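Imidazolonepropionase (Unidentified, PDB 2Q09) catalyses the metal-dependent hydrolysis of the ring carbon-nitrogen bond of imidazolone-5-propanoate to N-formimidoyl-L-glutamate, the third step of histidine degradation. Local coordinates at residues C71-I76 / T136-K141; K128-E133 / P324-R329; L266-P271 / E296-P301. All coordinates share one frame; numbering follows the deposited sequence.

Interaction 1: C71-I76 / T136-K141; sequences CHTHLI and TTVEIK. With FE (Fe (III) ion), chain B.
K141 reaches from its strand across H74 and H72, the His-X-His pair at the end of the first barrel strand in the TIM-barrel amidohydrolase fold. Its CB and CG lie beside the carbonyl of T73, CG 3.2 Å from T73 O. CD comes next over one face of the H74 ring, offset toward the rim, and CE sits over the centre of the H72 ring, 3.3 Å from the centroid and 7° off its normal. The last torsion (chi4 -58°) turns NZ out of the otherwise extended chain into a salt bridge with E139 OE2, on that oxygen's syn side; D212 is a second anionic partner of NZ, while T172 and K240 also hold E139 OE2. Both rings bind the iron(III) ion through NE2, and H242, D317 and a water complete the site. The backbones are tied by K141 N to T73 O at 3.0 Å. T73 N donates to E139 OE1 at 3.1 Å, close to the line of its C-O bond. On the face of strand 136-141 that carries I140, turned from E139 and K141, I140 CD1 packs on L75 CD1 and I140 CG2 on I76 CD1. T73 OG1, set between its own N and carbonyl carbon (chi1 89°), donates to E139 O at 2.7 Å.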
ATOM      1  N   CYS A  71       1.345   0.008  -1.015  1.00 19.34           N
ATOM      2  CA  CYS A  71       0.655   1.223  -0.595  1.00 20.23           C
ATOM      3  C   CYS A  71      -0.780   1.144  -0.092  1.00 21.27           C
ATOM      4  O   CYS A  71      -1.411   2.185   0.094  1.00 21.82           O
ATOM      5  CB  CYS A  71       0.719   2.250  -1.734  1.00 19.13           C
ATOM      6  SG  CYS A  71      -0.198   1.771  -3.261  1.00 23.40           S
ATOM      7  N   HIS A  72      -1.293  -0.059   0.143  1.00 20.81           N
ATOM      8  CA  HIS A  72      -2.663  -0.195   0.616  1.00 22.66           C
ATOM      9  C   HIS A  72      -2.874  -1.485   1.397  1.00 23.66           C
ATOM     10  O   HIS A  72      -3.138  -2.534   0.811  1.00 23.73           O
ATOM     11  CB  HIS A  72      -3.620  -0.144  -0.582  1.00 21.12           C
ATOM     12  CG  HIS A  72      -5.071  -0.242  -0.216  1.00 22.33           C
ATOM     13  ND1 HIS A  72      -6.012   0.654  -0.672  1.00 20.11           N
ATOM     14  CD2 HIS A  72      -5.749  -1.149   0.527  1.00 22.66           C
ATOM     15  CE1 HIS A  72      -7.206   0.306  -0.227  1.00 20.02           C
ATOM     16  NE2 HIS A  72      -7.074  -0.786   0.503  1.00 22.51           N
ATOM     17  N   THR A  73      -2.727  -1.424   2.719  1.00 21.79           N
ATOM     18  CA  THR A  73      -2.968  -2.617   3.521  1.00 21.39           C
ATOM     19  C   THR A  73      -3.732  -2.330   4.804  1.00 21.81           C
ATOM     20  O   THR A  73      -3.785  -1.188   5.268  1.00 20.06           O
ATOM     21  CB  THR A  73      -1.661  -3.361   3.913  1.00 22.10           C
ATOM     22  OG1 THR A  73      -1.149  -2.836   5.147  1.00 22.26           O
ATOM     23  CG2 THR A  73      -0.602  -3.204   2.828  1.00 19.89           C
ATOM     24  N   HIS A  74      -4.331  -3.387   5.343  1.00 19.82           N
ATOM     25  CA  HIS A  74      -5.079  -3.356   6.596  1.00 21.30           C
ATOM     26  C   HIS A  74      -4.457  -4.507   7.392  1.00 20.38           C
ATOM     27  O   HIS A  74      -5.180  -5.260   8.025  1.00 21.23           O
ATOM     28  CB  HIS A  74      -6.561  -3.716   6.396  1.00 20.71           C
ATOM     29  CG  HIS A  74      -7.312  -2.839   5.437  1.00 22.61           C
ATOM     30  ND1 HIS A  74      -8.331  -2.005   5.845  1.00 24.58           N
ATOM     31  CD2 HIS A  74      -7.281  -2.755   4.086  1.00 22.75           C
ATOM     32  CE1 HIS A  74      -8.899  -1.452   4.789  1.00 24.89           C
ATOM     33  NE2 HIS A  74      -8.283  -1.891   3.706  1.00 25.01           N
ATOM     34  N   LEU A  75      -3.132  -4.647   7.375  1.00 19.25           N
ATOM     35  CA  LEU A  75      -2.501  -5.780   8.053  1.00 19.74           C
ATOM     36  C   LEU A  75      -2.598  -5.834   9.574  1.00 19.75           C
ATOM     37  O   LEU A  75      -2.272  -6.863  10.174  1.00 20.71           O
ATOM     38  CB  LEU A  75      -1.035  -5.923   7.613  1.00 19.60           C
ATOM     39  CG  LEU A  75       0.018  -4.893   8.022  1.00 21.64           C
ATOM     40  CD1 LEU A  75       0.479  -5.151   9.463  1.00 20.65           C
ATOM     41  CD2 LEU A  75       1.209  -5.017   7.062  1.00 21.24           C
ATOM     42  N   ILE A  76      -3.038  -4.746  10.197  1.00 18.66           N
ATOM     43  CA  ILE A  76      -3.194  -4.734  11.650  1.00 17.91           C
ATOM     44  C   ILE A  76      -4.630  -5.124  12.006  1.00 18.69           C
ATOM     45  O   ILE A  76      -5.581  -4.419  11.641  1.00 19.19           O
ATOM     46  CB  ILE A  76      -2.903  -3.340  12.240  1.00 20.29           C
ATOM     47  CG1 ILE A  76      -1.389  -3.089  12.244  1.00 19.88           C
ATOM     48  CG2 ILE A  76      -3.484  -3.230  13.664  1.00 19.64           C
ATOM     49  CD1 ILE A  76      -0.999  -1.703  12.800  1.00 20.97           C
ATOM     50  N   THR A 136       9.931  -2.618   1.214  1.00 19.62           N
ATOM     51  CA  THR A 136      10.704  -1.749   2.099  1.00 20.90           C
ATOM     52  C   THR A 136       9.880  -0.599   2.662  1.00 20.75           C
ATOM     53  O   THR A 136      10.309   0.083   3.591  1.00 21.46           O
ATOM     54  CB  THR A 136      11.947  -1.206   1.374  1.00 21.18           C
ATOM     55  OG1 THR A 136      11.558  -0.637   0.119  1.00 22.56           O
ATOM     56  CG2 THR A 136      12.944  -2.335   1.136  1.00 21.56           C
ATOM     57  N   THR A 137       8.699  -0.383   2.091  1.00 20.67           N
ATOM     58  CA  THR A 137       7.775   0.644   2.570  1.00 21.36           C
ATOM     59  C   THR A 137       6.372   0.057   2.484  1.00 21.78           C
ATOM     60  O   THR A 137       5.961  -0.436   1.427  1.00 20.80           O
ATOM     61  CB  THR A 137       7.804   1.931   1.714  1.00 21.39           C
ATOM     62  OG1 THR A 137       9.075   2.576   1.843  1.00 23.66           O
ATOM     63  CG2 THR A 137       6.706   2.893   2.175  1.00 20.24           C
ATOM     64  N   VAL A 138       5.645   0.086   3.593  1.00 19.54           N
ATOM     65  CA  VAL A 138       4.286  -0.443   3.614  1.00 20.18           C
ATOM     66  C   VAL A 138       3.342   0.578   4.237  1.00 21.67           C
ATOM     67  O   VAL A 138       3.709   1.278   5.177  1.00 21.44           O
ATOM     68  CB  VAL A 138       4.202  -1.777   4.416  1.00 19.26           C
ATOM     69  CG1 VAL A 138       4.666  -1.563   5.864  1.00 19.05           C
ATOM     70  CG2 VAL A 138       2.773  -2.306   4.405  1.00 20.00           C
ATOM     71  N   GLU A 139       2.138   0.680   3.683  1.00 22.03           N
ATOM     72  CA  GLU A 139       1.122   1.588   4.204  1.00 21.27           C
ATOM     73  C   GLU A 139       0.155   0.735   5.027  1.00 22.80           C
ATOM     74  O   GLU A 139      -0.297  -0.321   4.564  1.00 21.78           O
ATOM     75  CB  GLU A 139       0.361   2.254   3.057  1.00 21.77           C
ATOM     76  CG  GLU A 139      -0.665   3.305   3.515  1.00 21.99           C
ATOM     77  CD  GLU A 139      -2.108   2.826   3.399  1.00 25.37           C
ATOM     78  OE1 GLU A 139      -2.346   1.593   3.360  1.00 25.31           O
ATOM     79  OE2 GLU A 139      -3.011   3.691   3.356  1.00 26.83           O
ATOM     80  N   ILE A 140      -0.148   1.183   6.242  1.00 21.57           N
ATOM     81  CA  ILE A 140      -1.052   0.455   7.124  1.00 20.44           C
ATOM     82  C   ILE A 140      -2.189   1.365   7.577  1.00 22.23           C
ATOM     83  O   ILE A 140      -1.958   2.475   8.066  1.00 21.65           O
ATOM     84  CB  ILE A 140      -0.296  -0.094   8.352  1.00 20.97           C
ATOM     85  CG1 ILE A 140       0.843  -1.009   7.889  1.00 18.64           C
ATOM     86  CG2 ILE A 140      -1.258  -0.862   9.261  1.00 20.73           C
ATOM     87  CD1 ILE A 140       1.721  -1.540   9.031  1.00 22.29           C
ATOM     88  N   LYS A 141      -3.417   0.892   7.412  1.00 22.14           N
ATOM     89  CA  LYS A 141      -4.588   1.672   7.789  1.00 23.09           C
ATOM     90  C   LYS A 141      -5.162   1.261   9.138  1.00 23.49           C
ATOM     91  O   LYS A 141      -4.872   0.172   9.645  1.00 23.91           O
ATOM     92  CB  LYS A 141      -5.684   1.503   6.736  1.00 23.61           C
ATOM     93  CG  LYS A 141      -5.218   1.715   5.300  1.00 22.44           C
ATOM     94  CD  LYS A 141      -6.265   1.226   4.312  1.00 22.70           C
ATOM     95  CE  LYS A 141      -5.740   1.293   2.878  1.00 21.17           C
ATOM     96  NZ  LYS A 141      -5.337   2.689   2.522  1.00 22.81           N
TER
HETATM   97 FE    FE B 500      -8.629  -1.792   1.657  1.00 31.04          FE
HETATM   98  O   HOH W   1      -3.970   3.270   0.153  1.00 26.60           O
HETATM   99  O   HOH W   2      -6.147  -1.689  11.883  1.00 38.04           O
HETATM  100  O   HOH W   3     -10.290  -3.254   0.626  1.00 26.67           O

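Interaction 2: K128-E133 / P324-R329; sequences KSLIRE and PIVSLR
Residues 128-133 of helix 116-133 face the bend that leads into helix 328-339, with the CA atoms of L130 and S327 6.3 Å apart and V326 at the centre of an inverse gamma turn. The E133 side chain, extended beyond CG, carries its carboxylate to the start of the second helix and divides its two oxygens. OE2 accepts the hydroxyl of S327 at 2.6 Å, while OE1 takes the backbone N-H of L328 at 2.7 Å; in both bonds the oxygen uses its syn lone pair. A weak, fairly straight bond from R329 N also ends on OE1. S327 is the N-cap, its OG, anti to its own N (chi1 179°), also capping M330 N. E133 thus takes up the first N-H groups beside this cap, and the helix N-terminus would be expected to stabilise its negative charge. In the TIM-barrel amidohydrolase fold the contact joins the helix before strand 135-141 to the helix entered after strand 312-314; L130 and L328 both touch D70 and V135 of the barrel strands. About a turn earlier in helix 116-133, S129 CB meets V326 CG1 at 3.9 Å. A water donates to V326 O at 2.7 Å and, more weakly, to E133 OE2. The R329 guanidinium turns away to Q394 and L386 O.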
ATOM      1  N   LYS A 128       6.822  -9.442   8.452  1.00 22.89           N
ATOM      2  CA  LYS A 128       8.042 -10.168   8.118  1.00 23.28           C
ATOM      3  C   LYS A 128       7.925 -10.880   6.780  1.00 22.92           C
ATOM      4  O   LYS A 128       8.917 -11.042   6.066  1.00 22.96           O
ATOM      5  CB  LYS A 128       8.400 -11.156   9.231  1.00 24.47           C
ATOM      6  CG  LYS A 128       8.908 -10.434  10.483  1.00 27.36           C
ATOM      7  CD  LYS A 128       9.355 -11.391  11.576  1.00 29.79           C
ATOM      8  CE  LYS A 128       9.833 -10.596  12.782  1.00 33.61           C
ATOM      9  NZ  LYS A 128      10.296 -11.460  13.902  1.00 36.36           N
ATOM     10  N   SER A 129       6.718 -11.313   6.428  1.00 21.83           N
ATOM     11  CA  SER A 129       6.537 -11.974   5.141  1.00 23.10           C
ATOM     12  C   SER A 129       6.698 -10.960   4.011  1.00 22.01           C
ATOM     13  O   SER A 129       7.248 -11.272   2.956  1.00 22.48           O
ATOM     14  CB  SER A 129       5.165 -12.642   5.058  1.00 23.86           C
ATOM     15  OG  SER A 129       5.172 -13.873   5.760  1.00 27.34           O
ATOM     16  N   LEU A 130       6.209  -9.745   4.226  1.00 19.73           N
ATOM     17  CA  LEU A 130       6.341  -8.716   3.199  1.00 20.29           C
ATOM     18  C   LEU A 130       7.822  -8.345   3.080  1.00 21.53           C
ATOM     19  O   LEU A 130       8.341  -8.157   1.979  1.00 21.42           O
ATOM     20  CB  LEU A 130       5.519  -7.473   3.556  1.00 20.28           C
ATOM     21  CG  LEU A 130       3.995  -7.619   3.502  1.00 21.58           C
ATOM     22  CD1 LEU A 130       3.338  -6.294   3.853  1.00 22.49           C
ATOM     23  CD2 LEU A 130       3.571  -8.059   2.102  1.00 22.02           C
ATOM     24  N   ILE A 131       8.499  -8.238   4.219  1.00 21.48           N
ATOM     25  CA  ILE A 131       9.920  -7.893   4.239  1.00 22.64           C
ATOM     26  C   ILE A 131      10.759  -8.827   3.363  1.00 23.30           C
ATOM     27  O   ILE A 131      11.542  -8.367   2.528  1.00 22.67           O
ATOM     28  CB  ILE A 131      10.472  -7.913   5.696  1.00 23.34           C
ATOM     29  CG1 ILE A 131      10.183  -6.576   6.406  1.00 25.01           C
ATOM     30  CG2 ILE A 131      11.993  -8.101   5.695  1.00 22.74           C
ATOM     31  CD1 ILE A 131       8.818  -6.010   6.152  1.00 33.57           C
ATOM     32  N   ARG A 132      10.588 -10.130   3.534  1.00 21.96           N
ATOM     33  CA  ARG A 132      11.367 -11.073   2.743  1.00 23.74           C
ATOM     34  C   ARG A 132      11.016 -11.095   1.256  1.00 23.86           C
ATOM     35  O   ARG A 132      11.781 -11.630   0.450  1.00 23.93           O
ATOM     36  CB  ARG A 132      11.274 -12.471   3.344  1.00 24.89           C
ATOM     37  CG  ARG A 132       9.888 -13.055   3.378  1.00 25.82           C
ATOM     38  CD  ARG A 132       9.870 -14.290   4.262  1.00 27.72           C
ATOM     39  NE  ARG A 132       8.607 -15.007   4.154  1.00 27.70           N
ATOM     40  CZ  ARG A 132       8.218 -15.967   4.985  1.00 28.65           C
ATOM     41  NH1 ARG A 132       8.998 -16.328   5.994  1.00 26.99           N
ATOM     42  NH2 ARG A 132       7.051 -16.564   4.798  1.00 27.79           N
ATOM     43  N   GLU A 133       9.869 -10.525   0.891  1.00 22.68           N
ATOM     44  CA  GLU A 133       9.479 -10.448  -0.513  1.00 23.37           C
ATOM     45  C   GLU A 133      10.160  -9.242  -1.144  1.00 24.03           C
ATOM     46  O   GLU A 133      10.139  -9.078  -2.363  1.00 26.03           O
ATOM     47  CB  GLU A 133       7.972 -10.252  -0.683  1.00 23.68           C
ATOM     48  CG  GLU A 133       7.108 -11.442  -0.379  1.00 27.23           C
ATOM     49  CD  GLU A 133       5.740 -11.335  -1.045  1.00 27.69           C
ATOM     50  OE1 GLU A 133       5.191 -10.217  -1.108  1.00 28.62           O
ATOM     51  OE2 GLU A 133       5.215 -12.372  -1.498  1.00 28.93           O
ATOM     52  N   PRO A 324      -7.213 -11.941   2.453  1.00 21.68           N
ATOM     53  CA  PRO A 324      -6.369 -12.573   3.474  1.00 21.18           C
ATOM     54  C   PRO A 324      -5.096 -13.177   2.920  1.00 21.00           C
ATOM     55  O   PRO A 324      -4.705 -14.257   3.338  1.00 19.94           O
ATOM     56  CB  PRO A 324      -7.296 -13.634   4.071  1.00 21.32           C
ATOM     57  CG  PRO A 324      -8.076 -14.071   2.863  1.00 21.50           C
ATOM     58  CD  PRO A 324      -8.418 -12.754   2.199  1.00 22.23           C
ATOM     59  N   ILE A 325      -4.458 -12.476   1.988  1.00 20.87           N
ATOM     60  CA  ILE A 325      -3.242 -12.978   1.368  1.00 20.75           C
ATOM     61  C   ILE A 325      -2.080 -12.023   1.588  1.00 21.49           C
ATOM     62  O   ILE A 325      -2.024 -10.938   1.017  1.00 21.92           O
ATOM     63  CB  ILE A 325      -3.479 -13.216  -0.137  1.00 22.03           C
ATOM     64  CG1 ILE A 325      -4.673 -14.166  -0.307  1.00 24.46           C
ATOM     65  CG2 ILE A 325      -2.239 -13.813  -0.781  1.00 22.19           C
ATOM     66  CD1 ILE A 325      -5.147 -14.342  -1.731  1.00 28.25           C
ATOM     67  N   VAL A 326      -1.147 -12.444   2.430  1.00 20.83           N
ATOM     68  CA  VAL A 326       0.007 -11.629   2.766  1.00 21.74           C
ATOM     69  C   VAL A 326       1.126 -11.812   1.757  1.00 22.04           C
ATOM     70  O   VAL A 326       2.116 -12.498   2.015  1.00 21.59           O
ATOM     71  CB  VAL A 326       0.515 -11.973   4.166  1.00 22.18           C
ATOM     72  CG1 VAL A 326       1.654 -11.035   4.556  1.00 22.70           C
ATOM     73  CG2 VAL A 326      -0.641 -11.853   5.167  1.00 21.79           C
ATOM     74  N   SER A 327       0.948 -11.193   0.600  1.00 22.07           N
ATOM     75  CA  SER A 327       1.927 -11.275  -0.466  1.00 22.51           C
ATOM     76  C   SER A 327       1.704 -10.137  -1.456  1.00 23.05           C
ATOM     77  O   SER A 327       0.616  -9.999  -2.024  1.00 20.82           O
ATOM     78  CB  SER A 327       1.796 -12.612  -1.201  1.00 23.24           C
ATOM     79  OG  SER A 327       2.735 -12.694  -2.260  1.00 23.12           O
ATOM     80  N   LEU A 328       2.725  -9.313  -1.656  1.00 21.79           N
ATOM     81  CA  LEU A 328       2.612  -8.223  -2.616  1.00 21.20           C
ATOM     82  C   LEU A 328       2.842  -8.806  -4.006  1.00 19.68           C
ATOM     83  O   LEU A 328       2.171  -8.444  -4.969  1.00 19.61           O
ATOM     84  CB  LEU A 328       3.654  -7.132  -2.354  1.00 21.61           C
ATOM     85  CG  LEU A 328       3.705  -6.039  -3.431  1.00 20.20           C
ATOM     86  CD1 LEU A 328       2.354  -5.333  -3.514  1.00 20.51           C
ATOM     87  CD2 LEU A 328       4.810  -5.037  -3.111  1.00 21.23           C
ATOM     88  N   ARG A 329       3.803  -9.716  -4.102  1.00 18.89           N
ATOM     89  CA  ARG A 329       4.111 -10.324  -5.388  1.00 21.33           C
ATOM     90  C   ARG A 329       2.957 -11.134  -5.966  1.00 20.11           C
ATOM     91  O   ARG A 329       2.783 -11.177  -7.182  1.00 19.52           O
ATOM     92  CB  ARG A 329       5.387 -11.162  -5.285  1.00 21.13           C
ATOM     93  CG  ARG A 329       6.616 -10.263  -5.082  1.00 24.48           C
ATOM     94  CD  ARG A 329       7.915 -11.036  -4.971  1.00 25.64           C
ATOM     95  NE  ARG A 329       8.254 -11.722  -6.211  1.00 23.02           N
ATOM     96  CZ  ARG A 329       9.365 -12.434  -6.377  1.00 25.05           C
ATOM     97  NH1 ARG A 329      10.233 -12.538  -5.378  1.00 24.77           N
ATOM     98  NH2 ARG A 329       9.606 -13.057  -7.521  1.00 22.46           N
TER
HETATM   99  O   HOH W   4       4.450 -13.741   1.303  1.00 33.40           O

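Interaction 3: L266-P271 / E296-P301; sequences LEYLDP and ETKLPP
Y268 presents one face of its ring to the aliphatic part of K298, whose CG lies 3.9 Å from the ring centroid and offset toward the rim, a CH-pi contact 19° off the normal. K298 CG is anti to the backbone N (chi1 -172°), which places it over the ring, and NZ makes a weak hydrogen bond to E267 O at 3.2 Å. Beyond the ring, Y268 OH stays 4.0 Å from E296 OE2. That oxygen is already gripped by the backbone N-H groups of T297 and K298, the first meeting it from above the carboxylate plane and the second on its anti side.

E267 CG lies 3.1 Å from K298 O. The E267 carboxylate runs beside the P300 ring, OE2 3.9 Å from P300 CG, and its side chain also touches Q245 of the inhibitor pocket. P301 CG packs on L269 CB at 3.8 Å, while P301 CD lies 3.2 Å from L266 O, the carbonyl that closes the type I turn 266-269 by accepting from L269 N. The contact joins the loop after barrel strand 262-265 to the loop entering helix 302-307. E267 O and L299 O, both acceptors, face each other at 3.3 Å, and K298 O is buried without a polar partner. With one weak hydrogen bond between the loops, apolar packing and carbon-to-carbonyl contacts carry the contact, with little directional bonding.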
ATOM      1  N   LEU A 266     -11.708   0.900  -7.575  1.00 31.63           N
ATOM      2  CA  LEU A 266     -12.144   1.403  -8.874  1.00 31.68           C
ATOM      3  C   LEU A 266     -12.862   0.474  -9.854  1.00 32.54           C
ATOM      4  O   LEU A 266     -12.933   0.792 -11.041  1.00 32.73           O
ATOM      5  CB  LEU A 266     -10.931   2.016  -9.584  1.00 32.17           C
ATOM      6  CG  LEU A 266     -10.232   3.252  -8.997  1.00 33.95           C
ATOM      7  CD1 LEU A 266     -10.303   3.270  -7.482  1.00 36.61           C
ATOM      8  CD2 LEU A 266      -8.791   3.262  -9.461  1.00 33.44           C
ATOM      9  N   GLU A 267     -13.390  -0.655  -9.393  1.00 31.90           N
ATOM     10  CA  GLU A 267     -14.092  -1.560 -10.305  1.00 32.71           C
ATOM     11  C   GLU A 267     -15.126  -0.811 -11.155  1.00 32.74           C
ATOM     12  O   GLU A 267     -15.269  -1.077 -12.349  1.00 31.56           O
ATOM     13  CB  GLU A 267     -14.809  -2.676  -9.531  1.00 33.11           C
ATOM     14  CG  GLU A 267     -13.959  -3.894  -9.156  1.00 35.60           C
ATOM     15  CD  GLU A 267     -12.879  -3.579  -8.151  1.00 36.80           C
ATOM     16  OE1 GLU A 267     -13.027  -2.584  -7.416  1.00 37.66           O
ATOM     17  OE2 GLU A 267     -11.888  -4.337  -8.083  1.00 39.01           O
ATOM     18  N   TYR A 268     -15.835   0.128 -10.532  1.00 32.28           N
ATOM     19  CA  TYR A 268     -16.878   0.899 -11.214  1.00 32.99           C
ATOM     20  C   TYR A 268     -16.515   2.332 -11.602  1.00 32.73           C
ATOM     21  O   TYR A 268     -17.396   3.180 -11.748  1.00 32.43           O
ATOM     22  CB  TYR A 268     -18.138   0.921 -10.343  1.00 32.85           C
ATOM     23  CG  TYR A 268     -18.821  -0.421 -10.222  1.00 33.95           C
ATOM     24  CD1 TYR A 268     -19.800  -0.812 -11.134  1.00 34.48           C
ATOM     25  CD2 TYR A 268     -18.458  -1.325  -9.221  1.00 34.87           C
ATOM     26  CE1 TYR A 268     -20.404  -2.073 -11.054  1.00 34.35           C
ATOM     27  CE2 TYR A 268     -19.048  -2.583  -9.131  1.00 34.10           C
ATOM     28  CZ  TYR A 268     -20.021  -2.951 -10.051  1.00 35.48           C
ATOM     29  OH  TYR A 268     -20.604  -4.197  -9.975  1.00 35.15           O
ATOM     30  N   LEU A 269     -15.232   2.613 -11.777  1.00 33.13           N
ATOM     31  CA  LEU A 269     -14.809   3.960 -12.153  1.00 33.80           C
ATOM     32  C   LEU A 269     -15.302   4.284 -13.565  1.00 34.35           C
ATOM     33  O   LEU A 269     -15.258   3.438 -14.457  1.00 34.39           O
ATOM     34  CB  LEU A 269     -13.288   4.069 -12.092  1.00 32.38           C
ATOM     35  CG  LEU A 269     -12.637   5.407 -12.457  1.00 31.49           C
ATOM     36  CD1 LEU A 269     -13.030   6.479 -11.449  1.00 32.56           C
ATOM     37  CD2 LEU A 269     -11.124   5.232 -12.474  1.00 30.19           C
ATOM     38  N   ASP A 270     -15.777   5.513 -13.759  1.00 36.11           N
ATOM     39  CA  ASP A 270     -16.290   5.955 -15.058  1.00 37.34           C
ATOM     40  C   ASP A 270     -15.334   6.935 -15.755  1.00 37.47           C
ATOM     41  O   ASP A 270     -14.363   7.395 -15.156  1.00 36.27           O
ATOM     42  CB  ASP A 270     -17.652   6.629 -14.875  1.00 40.13           C
ATOM     43  CG  ASP A 270     -17.575   7.849 -13.980  1.00 43.11           C
ATOM     44  OD1 ASP A 270     -18.342   8.805 -14.211  1.00 49.27           O
ATOM     45  OD2 ASP A 270     -16.756   7.848 -13.037  1.00 45.32           O
ATOM     46  N   PRO A 271     -15.600   7.265 -17.036  1.00 38.05           N
ATOM     47  CA  PRO A 271     -14.779   8.186 -17.833  1.00 38.45           C
ATOM     48  C   PRO A 271     -14.560   9.543 -17.174  1.00 38.22           C
ATOM     49  O   PRO A 271     -13.430  10.028 -17.094  1.00 39.27           O
ATOM     50  CB  PRO A 271     -15.572   8.311 -19.131  1.00 38.69           C
ATOM     51  CG  PRO A 271     -16.197   6.966 -19.259  1.00 38.91           C
ATOM     52  CD  PRO A 271     -16.687   6.701 -17.857  1.00 38.61           C
ATOM     53  N   GLU A 296     -15.477 -11.234  -7.795  1.00 25.22           N
ATOM     54  CA  GLU A 296     -16.084 -10.151  -8.555  1.00 26.96           C
ATOM     55  C   GLU A 296     -15.962 -10.428 -10.051  1.00 26.54           C
ATOM     56  O   GLU A 296     -15.091 -11.189 -10.480  1.00 25.94           O
ATOM     57  CB  GLU A 296     -15.384  -8.833  -8.198  1.00 29.05           C
ATOM     58  CG  GLU A 296     -15.890  -7.614  -8.954  1.00 35.66           C
ATOM     59  CD  GLU A 296     -17.351  -7.317  -8.682  1.00 38.42           C
ATOM     60  OE1 GLU A 296     -17.693  -7.021  -7.518  1.00 40.25           O
ATOM     61  OE2 GLU A 296     -18.153  -7.378  -9.637  1.00 38.07           O
ATOM     62  N   THR A 297     -16.839  -9.821 -10.844  1.00 26.15           N
ATOM     63  CA  THR A 297     -16.786 -10.011 -12.285  1.00 28.71           C
ATOM     64  C   THR A 297     -16.623  -8.688 -13.024  1.00 28.10           C
ATOM     65  O   THR A 297     -16.320  -8.673 -14.211  1.00 28.62           O
ATOM     66  CB  THR A 297     -18.041 -10.747 -12.803  1.00 29.65           C
ATOM     67  OG1 THR A 297     -19.217 -10.084 -12.324  1.00 32.05           O
ATOM     68  CG2 THR A 297     -18.046 -12.197 -12.309  1.00 32.23           C
ATOM     69  N   LYS A 298     -16.816  -7.583 -12.313  1.00 26.20           N
ATOM     70  CA  LYS A 298     -16.667  -6.256 -12.909  1.00 27.84           C
ATOM     71  C   LYS A 298     -15.216  -5.813 -12.763  1.00 25.96           C
ATOM     72  O   LYS A 298     -14.744  -5.536 -11.662  1.00 24.87           O
ATOM     73  CB  LYS A 298     -17.589  -5.255 -12.215  1.00 29.60           C
ATOM     74  CG  LYS A 298     -17.651  -3.881 -12.874  1.00 34.08           C
ATOM     75  CD  LYS A 298     -18.080  -3.976 -14.328  1.00 37.20           C
ATOM     76  CE  LYS A 298     -18.594  -2.644 -14.826  1.00 39.46           C
ATOM     77  NZ  LYS A 298     -17.769  -1.521 -14.315  1.00 41.56           N
ATOM     78  N   LEU A 299     -14.510  -5.761 -13.886  1.00 25.66           N
ATOM     79  CA  LEU A 299     -13.099  -5.375 -13.900  1.00 27.17           C
ATOM     80  C   LEU A 299     -12.888  -3.866 -13.892  1.00 26.04           C
ATOM     81  O   LEU A 299     -13.675  -3.120 -14.463  1.00 24.86           O
ATOM     82  CB  LEU A 299     -12.431  -5.949 -15.144  1.00 28.18           C
ATOM     83  CG  LEU A 299     -12.410  -7.472 -15.278  1.00 30.63           C
ATOM     84  CD1 LEU A 299     -12.650  -7.866 -16.723  1.00 33.53           C
ATOM     85  CD2 LEU A 299     -11.090  -8.012 -14.780  1.00 33.11           C
ATOM     86  N   PRO A 300     -11.831  -3.401 -13.215  1.00 26.47           N
ATOM     87  CA  PRO A 300     -11.533  -1.966 -13.156  1.00 25.18           C
ATOM     88  C   PRO A 300     -11.235  -1.544 -14.598  1.00 23.96           C
ATOM     89  O   PRO A 300     -10.764  -2.347 -15.399  1.00 24.53           O
ATOM     90  CB  PRO A 300     -10.284  -1.897 -12.279  1.00 25.84           C
ATOM     91  CG  PRO A 300     -10.388  -3.104 -11.416  1.00 28.03           C
ATOM     92  CD  PRO A 300     -10.871  -4.164 -12.407  1.00 26.57           C
ATOM     93  N   PRO A 301     -11.535  -0.291 -14.963  1.00 25.51           N
ATOM     94  CA  PRO A 301     -11.288   0.191 -16.326  1.00 24.19           C
ATOM     95  C   PRO A 301      -9.811   0.410 -16.669  1.00 24.19           C
ATOM     96  O   PRO A 301      -9.380   1.531 -16.972  1.00 22.04           O
ATOM     97  CB  PRO A 301     -12.095   1.490 -16.374  1.00 25.07           C
ATOM     98  CG  PRO A 301     -11.886   2.026 -14.988  1.00 24.56           C
ATOM     99  CD  PRO A 301     -12.080   0.790 -14.124  1.00 24.23           C
TER

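Overall arrangement
Interactions 1 and 2 are neighbours, their centres 11 Å apart: L130 CD1 lies 4.1 Å from both L75 CD2 and V138 CG2, so helix 116-133 packs directly on the strand that follows it and on the segment carrying the metal-binding histidines. Interaction 1 holds two of the four protein ligands of the iron. Interaction 2 is farther from the metal, the L328 side chain about 13 Å from the ion and about 8 Å from that of H72 (nearest atoms). Interaction 3 stands apart, its centre 23 Å from that of interaction 1 and 26 Å from that of interaction 2. It reaches the pocket at second hand, through E267, which touches Q245; the E267 side chain is about 8 Å from the inhibitor at the nearest atoms.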